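PDB 4AAZ: flower-specific defensin from Nicotiana alata, which defends the plant against fungal pathogens such as Fusarium oxysporum and Botrytis cinerea and retards the growth of certain caterpillar pests. Local coordinates for residues Asp31-Lys36 / Leu42-Cys47. Numbering follows the deposited sequence.
Sequences DGHCSK and LCTKPC. With PO4 (phosphate ion), chain F; EDO (1,2-ethanediol), chain C.
His33 and Leu42 form an antiparallel hydrogen-bonded pair, with His33 N to Leu42 O at 2.9 Å and Leu42 N to His33 O at 2.8 Å. Asp31 and Thr44 form the next such pair, joined by Thr44 N to Asp31 O and a weak return bond from Asp31 N to Thr44 O. Between them Gly32 faces Cys43 as a non-hydrogen-bonded pair, their CA atoms 4.1 Å apart.

On the face carrying Asp31, His33, Leu42 and Thr44, the imidazole leans across the hairpin. A chi1 of 68° wedges His33 CG in between its own N and C, which turns the ring over the partner strand. There His33 CE1 lies 3.7 Å from Leu42 CB, while Thr44 CG2 meets the ring edge. A water lying in the plane of the imidazole at its edge is hydrogen-bonded to His33 ND1 (water O to ND1 2.8 Å); it also bonds Thr44 OG1 and donates to Asp31 OD2, tying three side chains together. Farther along, Leu42 CD1 packs on Ser35 CB, and Ser35 OG donates to a phosphate oxygen.

This is the hairpin of the cysteine-stabilised alpha-beta fold of plant defensins: strand 2-6 flanks 41-46 on its other side, the Cys24-Cys43 disulfide fastens helix 17-26 to the sheet, and Lys17 of that helix salt-bridges Asp31.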
ATOM      1  N   ASP A  31      -6.572  -0.606   2.694  1.00  3.31           N
ATOM      2  CA  ASP A  31      -5.417  -0.252   3.514  1.00  2.55           C
ATOM      3  C   ASP A  31      -4.166  -0.290   2.650  1.00  3.15           C
ATOM      4  O   ASP A  31      -4.176  -0.822   1.527  1.00  3.05           O
ATOM      5  CB  ASP A  31      -5.257  -1.218   4.702  1.00  3.39           C
ATOM      6  CG  ASP A  31      -4.179  -0.781   5.688  1.00  5.03           C
ATOM      7  OD1 ASP A  31      -4.162   0.417   6.041  1.00  5.40           O
ATOM      8  OD2 ASP A  31      -3.358  -1.623   6.137  1.00  5.37           O
ATOM      9  N   GLY A  32      -3.087   0.273   3.185  1.00  2.45           N
ATOM     10  CA  GLY A  32      -1.764   0.095   2.636  1.00  2.86           C
ATOM     11  C   GLY A  32      -0.762  -0.032   3.755  1.00  2.34           C
ATOM     12  O   GLY A  32      -0.909   0.601   4.786  1.00  3.95           O
ATOM     13  N   HIS A  33       0.271  -0.848   3.551  1.00  2.52           N
ATOM     14  CA  HIS A  33       1.362  -0.992   4.492  1.00  3.26           C
ATOM     15  C   HIS A  33       2.684  -1.078   3.748  1.00  4.12           C
ATOM     16  O   HIS A  33       2.715  -1.322   2.525  1.00  3.59           O
ATOM     17  CB  HIS A  33       1.166  -2.238   5.356  1.00  3.62           C
ATOM     18  CG  HIS A  33       1.300  -3.510   4.582  1.00  3.61           C
ATOM     19  ND1 HIS A  33       0.288  -3.988   3.780  1.00  3.18           N
ATOM     20  CD2 HIS A  33       2.328  -4.379   4.454  1.00  4.34           C
ATOM     21  CE1 HIS A  33       0.691  -5.097   3.185  1.00  3.73           C
ATOM     22  NE2 HIS A  33       1.922  -5.359   3.579  1.00  5.04           N
ATOM     23  N   CYS A  34       3.781  -0.899   4.472  1.00  3.85           N
ATOM     24  CA  CYS A  34       5.114  -0.989   3.881  1.00  3.39           C
ATOM     25  C   CYS A  34       5.673  -2.387   4.004  1.00  4.46           C
ATOM     26  O   CYS A  34       5.555  -3.027   5.039  1.00  5.62           O
ATOM     27  CB  CYS A  34       6.081  -0.033   4.563  1.00  4.27           C
ATOM     28  SG  CYS A  34       5.626   1.698   4.507  1.00  6.09           S
ATOM     29  N   SER A  35       6.321  -2.866   2.940  1.00  4.72           N
ATOM     30  CA  SER A  35       7.073  -4.122   3.036  1.00  5.44           C
ATOM     31  C   SER A  35       8.436  -3.851   3.671  1.00  5.52           C
ATOM     32  O   SER A  35       8.870  -2.706   3.771  1.00  7.65           O
ATOM     33  CB  SER A  35       7.194  -4.793   1.675  1.00  8.71           C
ATOM     34  OG  SER A  35       8.107  -4.118   0.841  1.00  5.84           O
ATOM     35  N   LYS A  36       9.077  -4.905   4.166  1.00 12.29           N
ATOM     36  CA  LYS A  36      10.299  -4.720   4.947  1.00 13.27           C
ATOM     37  C   LYS A  36      11.564  -4.651   4.122  1.00  9.24           C
ATOM     38  O   LYS A  36      12.507  -3.947   4.494  1.00 10.96           O
ATOM     39  CB  LYS A  36      10.449  -5.814   6.007  1.00 17.47           C
ATOM     40  CG  LYS A  36       9.502  -5.621   7.185  1.00 21.36           C
ATOM     41  CD  LYS A  36       9.902  -6.456   8.389  1.00 26.99           C
ATOM     42  CE  LYS A  36       9.742  -7.949   8.118  1.00 38.40           C
ATOM     43  NZ  LYS A  36       8.343  -8.412   8.346  1.00 39.36           N
ATOM     44  N   LEU A  42       2.377  -1.655  -0.243  1.00  2.49           N
ATOM     45  CA  LEU A  42       1.482  -2.719  -0.660  1.00  2.83           C
ATOM     46  C   LEU A  42       0.088  -2.420  -0.178  1.00  2.60           C
ATOM     47  O   LEU A  42      -0.157  -2.273   1.030  1.00  3.65           O
ATOM     48  CB  LEU A  42       1.956  -4.072  -0.133  1.00  3.88           C
ATOM     49  CG  LEU A  42       3.371  -4.474  -0.551  1.00  2.83           C
ATOM     50  CD1 LEU A  42       3.741  -5.840   0.098  1.00  7.29           C
ATOM     51  CD2 LEU A  42       3.490  -4.540  -2.054  1.00  5.19           C
ATOM     52  N   CYS A  43      -0.830  -2.325  -1.130  1.00  2.82           N
ATOM     53  CA  CYS A  43      -2.235  -2.127  -0.824  1.00  2.63           C
ATOM     54  C   CYS A  43      -2.922  -3.460  -0.576  1.00  3.78           C
ATOM     55  O   CYS A  43      -2.541  -4.491  -1.173  1.00  4.73           O
ATOM     56  CB  CYS A  43      -2.961  -1.420  -1.974  1.00  4.33           C
ATOM     57  SG  CYS A  43      -2.200   0.130  -2.516  1.00  4.10           S
ATOM     58  N   THR A  44      -3.943  -3.454   0.267  1.00  3.03           N
ATOM     59  CA  THR A  44      -4.725  -4.650   0.513  1.00  3.10           C
ATOM     60  C   THR A  44      -6.213  -4.364   0.374  1.00  4.41           C
ATOM     61  O   THR A  44      -6.678  -3.253   0.676  1.00  4.33           O
ATOM     62  CB  THR A  44      -4.452  -5.251   1.901  1.00  3.47           C
ATOM     63  OG1 THR A  44      -4.557  -4.238   2.909  1.00  4.93           O
ATOM     64  CG2 THR A  44      -3.080  -5.845   1.954  1.00  5.94           C
ATOM     65  N   LYS A  45      -6.961  -5.360  -0.096  1.00  3.27           N
ATOM     66  CA  LYS A  45      -8.422  -5.302  -0.066  1.00  3.47           C
ATOM     67  C   LYS A  45      -8.929  -6.730  -0.104  1.00  3.94           C
ATOM     68  O   LYS A  45      -8.172  -7.632  -0.476  1.00  4.61           O
ATOM     69  CB  LYS A  45      -8.974  -4.481  -1.246  1.00  4.32           C
ATOM     70  CG  LYS A  45      -8.767  -5.079  -2.624  1.00  5.65           C
ATOM     71  CD  LYS A  45      -9.336  -4.156  -3.694  1.00 10.48           C
ATOM     72  CE  LYS A  45      -9.097  -4.674  -5.090  1.00 18.68           C
ATOM     73  NZ  LYS A  45      -9.632  -3.716  -6.111  1.00 19.15           N
ATOM     74  N   PRO A  46     -10.187  -6.964   0.273  1.00  4.84           N
ATOM     75  CA  PRO A  46     -10.755  -8.310   0.215  1.00  4.58           C
ATOM     76  C   PRO A  46     -10.715  -8.856  -1.197  1.00  4.68           C
ATOM     77  O   PRO A  46     -10.917  -8.130  -2.169  1.00  5.94           O
ATOM     78  CB  PRO A  46     -12.203  -8.105   0.678  1.00  7.54           C
ATOM     79  CG  PRO A  46     -12.107  -6.904   1.610  1.00  7.68           C
ATOM     80  CD  PRO A  46     -11.112  -6.001   0.897  1.00  5.49           C
ATOM     81  N   CYS A  47     -10.472 -10.152  -1.306  1.00  4.37           N
ATOM     82  CA  CYS A  47     -10.429 -10.831  -2.588  1.00  4.67           C
ATOM     83  C   CYS A  47     -10.930 -12.257  -2.474  1.00  7.17           C
ATOM     84  O   CYS A  47     -11.295 -12.672  -1.361  1.00  6.59           O
ATOM     85  CB  CYS A  47      -9.030 -10.851  -3.135  1.00  4.94           C
ATOM     86  SG  CYS A  47      -7.864 -11.812  -2.151  1.00  8.07           S
ATOM     87  OXT CYS A  47     -10.997 -12.973  -3.488  1.00  5.73           O
TER
HETATM   88  P   PO4 F1051       8.981  -7.282  -0.506  1.00  8.74           P
HETATM   89  O1  PO4 F1051       8.481  -5.959  -0.981  1.00  8.60           O
HETATM   90  O2  PO4 F1051       8.194  -7.792   0.680  1.00  9.83           O
HETATM   91  O3  PO4 F1051       8.686  -8.253  -1.618  1.00 12.03           O
HETATM   92  O4  PO4 F1051      10.403  -7.183  -0.170  1.00 11.42           O
HETATM   93  C1  EDO C1048      -5.791  -0.038  10.411  1.00  8.46           C
HETATM   94  O1  EDO C1048      -7.166   0.355  10.678  1.00  8.35           O
HETATM   95  C2  EDO C1048      -5.574  -0.271   8.920  1.00  7.54           C
HETATM   96  O2  EDO C1048      -5.610   0.979   8.242  1.00  6.66           O
HETATM   97  O   HOH W   1      -2.326  -2.988   3.873  1.00  6.39           O